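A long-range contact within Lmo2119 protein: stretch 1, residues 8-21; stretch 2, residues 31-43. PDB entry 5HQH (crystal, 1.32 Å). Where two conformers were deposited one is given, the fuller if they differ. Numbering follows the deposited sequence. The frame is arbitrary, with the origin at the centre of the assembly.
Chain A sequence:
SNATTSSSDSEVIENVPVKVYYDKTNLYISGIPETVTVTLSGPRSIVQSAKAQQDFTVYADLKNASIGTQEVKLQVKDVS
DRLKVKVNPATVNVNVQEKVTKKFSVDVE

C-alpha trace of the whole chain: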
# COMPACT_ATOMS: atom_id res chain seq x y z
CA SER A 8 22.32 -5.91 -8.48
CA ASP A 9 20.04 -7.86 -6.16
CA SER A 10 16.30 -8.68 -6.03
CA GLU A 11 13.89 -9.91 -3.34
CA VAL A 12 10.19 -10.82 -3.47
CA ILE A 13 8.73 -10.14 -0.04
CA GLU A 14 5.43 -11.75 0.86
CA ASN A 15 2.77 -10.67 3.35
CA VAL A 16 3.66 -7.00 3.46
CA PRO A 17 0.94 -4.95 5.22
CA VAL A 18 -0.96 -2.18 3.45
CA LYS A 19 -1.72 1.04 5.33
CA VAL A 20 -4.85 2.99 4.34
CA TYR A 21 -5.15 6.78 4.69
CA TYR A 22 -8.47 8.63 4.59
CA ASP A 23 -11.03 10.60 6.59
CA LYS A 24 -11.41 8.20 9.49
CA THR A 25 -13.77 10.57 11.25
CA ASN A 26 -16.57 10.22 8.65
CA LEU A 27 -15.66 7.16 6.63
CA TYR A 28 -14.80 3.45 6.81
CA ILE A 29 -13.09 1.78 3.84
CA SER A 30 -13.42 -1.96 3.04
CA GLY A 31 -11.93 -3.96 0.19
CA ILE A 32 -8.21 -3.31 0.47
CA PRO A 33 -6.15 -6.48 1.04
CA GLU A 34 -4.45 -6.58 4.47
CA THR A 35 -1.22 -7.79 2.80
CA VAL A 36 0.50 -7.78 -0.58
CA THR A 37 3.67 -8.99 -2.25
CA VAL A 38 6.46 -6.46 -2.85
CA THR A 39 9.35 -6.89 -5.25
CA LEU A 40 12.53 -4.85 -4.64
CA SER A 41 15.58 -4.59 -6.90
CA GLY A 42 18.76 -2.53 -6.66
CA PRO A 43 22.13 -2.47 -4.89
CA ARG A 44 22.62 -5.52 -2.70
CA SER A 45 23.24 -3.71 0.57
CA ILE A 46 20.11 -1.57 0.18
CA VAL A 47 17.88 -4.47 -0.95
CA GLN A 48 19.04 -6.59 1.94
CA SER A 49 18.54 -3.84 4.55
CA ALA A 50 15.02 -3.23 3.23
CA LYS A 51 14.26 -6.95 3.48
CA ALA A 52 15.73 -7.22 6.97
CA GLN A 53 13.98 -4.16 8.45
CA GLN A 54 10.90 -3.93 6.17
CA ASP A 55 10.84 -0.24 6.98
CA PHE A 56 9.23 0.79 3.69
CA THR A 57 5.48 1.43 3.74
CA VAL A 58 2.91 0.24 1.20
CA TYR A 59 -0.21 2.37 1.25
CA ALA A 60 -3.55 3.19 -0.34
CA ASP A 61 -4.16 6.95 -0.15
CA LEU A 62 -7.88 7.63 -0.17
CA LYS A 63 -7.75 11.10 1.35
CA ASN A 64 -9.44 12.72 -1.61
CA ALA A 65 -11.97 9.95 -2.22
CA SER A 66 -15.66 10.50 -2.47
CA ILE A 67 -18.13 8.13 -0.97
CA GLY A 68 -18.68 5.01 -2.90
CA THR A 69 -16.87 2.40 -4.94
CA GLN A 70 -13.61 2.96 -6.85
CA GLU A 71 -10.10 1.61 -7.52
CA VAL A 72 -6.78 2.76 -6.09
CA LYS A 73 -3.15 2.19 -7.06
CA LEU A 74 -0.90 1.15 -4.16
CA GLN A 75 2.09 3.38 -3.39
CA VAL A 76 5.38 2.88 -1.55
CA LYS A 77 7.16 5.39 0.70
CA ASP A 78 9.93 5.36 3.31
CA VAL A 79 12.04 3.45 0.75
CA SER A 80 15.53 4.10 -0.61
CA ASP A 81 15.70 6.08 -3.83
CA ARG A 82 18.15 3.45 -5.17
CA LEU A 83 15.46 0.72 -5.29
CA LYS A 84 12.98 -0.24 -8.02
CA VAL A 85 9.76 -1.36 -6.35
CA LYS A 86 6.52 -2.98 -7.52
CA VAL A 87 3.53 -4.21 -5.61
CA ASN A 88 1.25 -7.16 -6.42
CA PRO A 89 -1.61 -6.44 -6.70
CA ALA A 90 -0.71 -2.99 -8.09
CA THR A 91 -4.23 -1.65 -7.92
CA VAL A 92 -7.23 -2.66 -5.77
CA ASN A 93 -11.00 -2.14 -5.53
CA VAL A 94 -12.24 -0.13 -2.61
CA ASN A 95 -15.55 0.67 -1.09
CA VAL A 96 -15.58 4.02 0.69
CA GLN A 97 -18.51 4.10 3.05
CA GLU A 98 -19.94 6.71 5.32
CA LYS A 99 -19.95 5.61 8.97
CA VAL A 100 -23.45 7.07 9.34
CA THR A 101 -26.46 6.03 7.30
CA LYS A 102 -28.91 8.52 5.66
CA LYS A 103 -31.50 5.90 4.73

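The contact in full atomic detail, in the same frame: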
# COMPACT_ATOMS: atom_id res chain seq x y z
N SER A 8 23.80 -6.10 -8.65
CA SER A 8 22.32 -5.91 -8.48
C SER A 8 21.69 -7.13 -7.81
O SER A 8 22.08 -8.27 -8.05
CB SER A 8 21.64 -5.60 -9.81
OG SER A 8 21.77 -6.67 -10.73
N ASP A 9 20.70 -6.85 -6.98
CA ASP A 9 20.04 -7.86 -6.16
C ASP A 9 18.53 -7.67 -6.28
O ASP A 9 18.08 -6.60 -6.71
CB ASP A 9 20.51 -7.64 -4.71
CG ASP A 9 20.17 -8.78 -3.78
OD1 ASP A 9 19.91 -9.92 -4.25
OD2 ASP A 9 20.18 -8.53 -2.55
N SER A 10 17.77 -8.71 -5.97
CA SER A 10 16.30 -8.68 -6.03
C SER A 10 15.67 -9.61 -5.00
O SER A 10 16.14 -10.74 -4.81
CB SER A 10 15.78 -9.03 -7.43
OG SER A 10 14.35 -9.14 -7.47
N GLU A 11 14.60 -9.14 -4.35
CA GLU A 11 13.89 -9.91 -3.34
C GLU A 11 12.39 -9.73 -3.54
O GLU A 11 11.92 -8.63 -3.78
CB GLU A 11 14.26 -9.44 -1.94
CG GLU A 11 15.67 -9.77 -1.48
CD GLU A 11 15.88 -11.24 -1.18
OE1 GLU A 11 14.89 -11.96 -1.00
OE2 GLU A 11 17.04 -11.66 -1.06
N VAL A 12 11.65 -10.83 -3.45
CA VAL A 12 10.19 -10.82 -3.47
C VAL A 12 9.79 -11.06 -2.02
O VAL A 12 10.13 -12.07 -1.44
CB VAL A 12 9.62 -11.89 -4.42
CG1 VAL A 12 8.10 -11.86 -4.37
CG2 VAL A 12 10.12 -11.68 -5.84
N ILE A 13 9.09 -10.10 -1.45
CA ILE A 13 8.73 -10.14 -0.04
C ILE A 13 7.21 -10.33 0.06
O ILE A 13 6.45 -9.50 -0.44
CB ILE A 13 9.17 -8.83 0.65
CG1 ILE A 13 10.70 -8.64 0.46
CG2 ILE A 13 8.81 -8.83 2.13
CD1 ILE A 13 11.21 -7.36 1.01
N GLU A 14 6.83 -11.41 0.72
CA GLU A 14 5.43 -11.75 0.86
C GLU A 14 4.84 -11.17 2.16
O GLU A 14 5.55 -10.84 3.11
CB GLU A 14 5.26 -13.27 0.86
CG GLU A 14 5.64 -13.88 -0.48
CD GLU A 14 5.61 -15.39 -0.47
OE1 GLU A 14 4.60 -15.97 -0.05
OE2 GLU A 14 6.60 -15.99 -0.91
N ASN A 15 3.52 -11.03 2.16
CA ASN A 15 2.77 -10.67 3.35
C ASN A 15 3.12 -9.32 3.93
O ASN A 15 3.21 -9.16 5.13
CB ASN A 15 2.86 -11.80 4.37
CG ASN A 15 2.41 -13.13 3.81
OD1 ASN A 15 1.34 -13.21 3.19
ND2 ASN A 15 3.20 -14.15 4.00
N VAL A 16 3.33 -8.36 3.04
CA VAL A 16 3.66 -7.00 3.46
C VAL A 16 2.33 -6.26 3.74
O VAL A 16 1.43 -6.25 2.90
CB VAL A 16 4.40 -6.27 2.35
CG1 VAL A 16 4.59 -4.84 2.71
CG2 VAL A 16 5.72 -6.93 2.07
N PRO A 17 2.20 -5.64 4.92
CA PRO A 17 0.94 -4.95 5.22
C PRO A 17 0.71 -3.72 4.35
O PRO A 17 1.67 -3.08 3.87
CB PRO A 17 1.11 -4.56 6.68
CG PRO A 17 2.55 -4.50 6.92
CD PRO A 17 3.17 -5.53 6.03
N VAL A 18 -0.56 -3.38 4.17
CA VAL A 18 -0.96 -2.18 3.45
C VAL A 18 -1.67 -1.22 4.39
O VAL A 18 -2.68 -1.59 5.00
CB VAL A 18 -1.93 -2.51 2.30
CG1 VAL A 18 -2.33 -1.23 1.57
CG2 VAL A 18 -1.33 -3.52 1.33
N LYS A 19 -1.13 -0.02 4.54
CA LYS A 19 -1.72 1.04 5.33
C LYS A 19 -2.75 1.74 4.44
O LYS A 19 -2.62 1.77 3.22
CB LYS A 19 -0.65 2.05 5.77
CG LYS A 19 0.48 1.45 6.57
CD LYS A 19 0.11 1.23 8.00
CE LYS A 19 1.25 0.59 8.79
NZ LYS A 19 1.32 -0.89 8.52
N VAL A 20 -3.78 2.31 5.07
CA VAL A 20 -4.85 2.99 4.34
C VAL A 20 -5.13 4.34 5.00
O VAL A 20 -5.47 4.39 6.16
CB VAL A 20 -6.17 2.17 4.33
CG1 VAL A 20 -7.11 2.76 3.28
CG2 VAL A 20 -5.90 0.70 4.05
N TYR A 21 -5.01 5.42 4.22
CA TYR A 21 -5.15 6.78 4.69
C TYR A 21 -6.39 7.40 4.10
O TYR A 21 -6.63 7.30 2.90
CB TYR A 21 -3.91 7.60 4.29
CG TYR A 21 -2.60 7.02 4.71
CD1 TYR A 21 -2.35 6.65 6.02
CD2 TYR A 21 -1.56 6.88 3.80
CE1 TYR A 21 -1.09 6.13 6.39
CE2 TYR A 21 -0.33 6.38 4.15
CZ TYR A 21 -0.08 6.00 5.44
OH TYR A 21 1.20 5.48 5.76
N GLY A 31 -12.42 -3.50 1.48
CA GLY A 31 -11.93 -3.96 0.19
C GLY A 31 -10.42 -3.97 -0.04
O GLY A 31 -9.98 -4.68 -0.96
N ILE A 32 -9.64 -3.25 0.72
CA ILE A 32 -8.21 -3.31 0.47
C ILE A 32 -7.63 -4.60 1.11
O ILE A 32 -8.03 -4.98 2.21
CB ILE A 32 -7.55 -2.02 0.92
CG1 ILE A 32 -8.22 -0.85 0.21
CG2 ILE A 32 -6.06 -2.01 0.60
CD1 ILE A 32 -7.83 0.49 0.75
N PRO A 33 -6.76 -5.33 0.38
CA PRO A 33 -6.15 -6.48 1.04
C PRO A 33 -5.30 -6.03 2.23
O PRO A 33 -4.70 -4.97 2.19
CB PRO A 33 -5.26 -7.10 -0.04
CG PRO A 33 -5.00 -6.00 -0.98
CD PRO A 33 -6.29 -5.21 -1.01
N GLU A 34 -5.28 -6.84 3.28
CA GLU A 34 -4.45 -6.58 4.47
C GLU A 34 -2.96 -6.75 4.15
O GLU A 34 -2.17 -6.07 4.76
CB GLU A 34 -4.83 -7.47 5.64
CG GLU A 34 -6.16 -7.04 6.23
CD GLU A 34 -6.84 -8.03 7.13
OE1 GLU A 34 -6.20 -9.00 7.61
OE2 GLU A 34 -8.05 -7.79 7.36
N THR A 35 -2.64 -7.61 3.18
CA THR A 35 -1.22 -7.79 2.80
C THR A 35 -1.07 -7.95 1.30
O THR A 35 -2.02 -8.38 0.60
CB THR A 35 -0.53 -8.98 3.48
OG1 THR A 35 -1.02 -10.22 2.92
CG2 THR A 35 -0.67 -8.94 4.96
N VAL A 36 0.14 -7.67 0.81
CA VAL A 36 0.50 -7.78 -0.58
C VAL A 36 1.91 -8.32 -0.72
O VAL A 36 2.66 -8.48 0.27
CB VAL A 36 0.36 -6.42 -1.31
CG1 VAL A 36 -1.07 -5.96 -1.26
CG2 VAL A 36 1.28 -5.37 -0.69
N THR A 37 2.31 -8.56 -1.96
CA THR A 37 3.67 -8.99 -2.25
C THR A 37 4.45 -7.84 -2.87
O THR A 37 4.00 -7.22 -3.83
CB THR A 37 3.67 -10.17 -3.24
OG1 THR A 37 2.89 -11.24 -2.68
CG2 THR A 37 5.05 -10.67 -3.55
N VAL A 38 5.65 -7.56 -2.34
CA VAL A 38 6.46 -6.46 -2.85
C VAL A 38 7.75 -6.98 -3.43
O VAL A 38 8.40 -7.83 -2.82
CB VAL A 38 6.81 -5.46 -1.71
CG1 VAL A 38 7.71 -4.34 -2.20
CG2 VAL A 38 5.54 -4.85 -1.15
N THR A 39 8.10 -6.52 -4.63
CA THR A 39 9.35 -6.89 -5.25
C THR A 39 10.28 -5.68 -5.25
O THR A 39 9.88 -4.59 -5.67
CB THR A 39 9.15 -7.36 -6.71
OG1 THR A 39 8.25 -8.46 -6.72
CG2 THR A 39 10.47 -7.79 -7.33
N LEU A 40 11.49 -5.89 -4.76
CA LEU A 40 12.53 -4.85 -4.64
C LEU A 40 13.73 -5.25 -5.46
O LEU A 40 14.13 -6.40 -5.38
CB LEU A 40 13.03 -4.75 -3.20
CG LEU A 40 12.00 -4.44 -2.13
CD1 LEU A 40 12.68 -4.42 -0.76
CD2 LEU A 40 11.33 -3.12 -2.42
N SER A 41 14.32 -4.31 -6.19
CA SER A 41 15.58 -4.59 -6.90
C SER A 41 16.49 -3.37 -6.82
O SER A 41 16.03 -2.23 -6.79
CB SER A 41 15.32 -5.00 -8.34
OG SER A 41 14.83 -3.93 -9.08
N GLY A 42 17.79 -3.62 -6.76
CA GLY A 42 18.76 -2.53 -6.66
C GLY A 42 20.04 -3.01 -6.04
O GLY A 42 20.27 -4.22 -6.01
N PRO A 43 20.85 -2.09 -5.49
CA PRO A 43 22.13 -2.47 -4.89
C PRO A 43 21.93 -3.44 -3.75
O PRO A 43 21.03 -3.25 -2.90
CB PRO A 43 22.69 -1.14 -4.40
CG PRO A 43 22.12 -0.14 -5.34
CD PRO A 43 20.72 -0.63 -5.60
O HOH W 1 2.18 -11.96 -0.14
O HOH W 2 -2.66 -4.20 6.60
O HOH W 3 -5.12 -2.93 4.24

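What holds the two stretches side by side? An antiparallel ladder of backbone hydrogen bonds does most of the work. Asp-9 N donates to Gly-42 O at 2.8 Å and Gly-42 N returns a bond to Asp-9 O at 3.0 Å. Glu-11 and Leu-40 repeat the pattern (Glu-11 N to Leu-40 O 3.0 Å, Leu-40 N to Glu-11 O 2.9 Å), as do Ile-13 and Val-38 (Ile-13 N to Val-38 O 2.7 Å, Val-38 N to Ile-13 O 2.8 Å). Between these pairs the strands draw closer, and CA-H...O contacts fill in, such as Ser-10 CA to Leu-40 O at 3.2 Å.

How does the ladder survive the corner at Asn-15? The register slips by one residue in a beta bulge, and pairing resumes with Val-16 N to Val-36 O at 2.9 Å and Val-36 N to Val-16 O at 2.8 Å. Asn-15, with positive phi and psi (62°, 40°), makes the turn; its N lies 3.3 Å from Val-36 O, but at too poor an angle to bond. A water takes that proton instead, 2.8 Å from Asn-15 N, and also hydrogen-bonds Thr-37 OG1 at 2.7 Å, bridging the bulge. Beyond it, Val-18 N reaches Glu-34 O at 3.2 Å. As the two stretches diverge, two more waters span the gap: one donates to Val-18 O (3.1 Å) and Glu-34 O (2.7 Å), the other to Val-18 O and Pro-33 O (both 2.9 Å).

Which side chains pack beneath this backbone? Ile-13, Val-16, Val-36, Val-38 and Leu-40 share one face and are buried, as their wholly apolar side chains suit. Ile-13 CD1 meets Leu-40 CD1 at 3.7 Å, and Val-16 CG2 meets Val-38 CG2 at 3.8 Å. Val-18 extends the row, its CG2 3.6 Å from Val-36 CG1 and its CG1 3.9 Å from Ile-32 CG2; Val-20 CG1 then touches Ile-32 CD1 at 3.5 Å. In all, the two stretches bury 935 Å² between them.

What occupies the other face? Ser-10, Val-12, Pro-17, Thr-35, Thr-39 and Ser-41 lie there, mostly exposed, where small hydroxyl side chains can meet solvent. Packing persists even here: Val-12 CG1 approaches Thr-37 CG2 at 3.4 Å, and its CG2 lies 3.8 Å from Thr-39 OG1. At the far end, Gly-42 has backbone angles that call for glycine: a CB would jam against the preceding carbonyl oxygen and clash with Pro-43 CD.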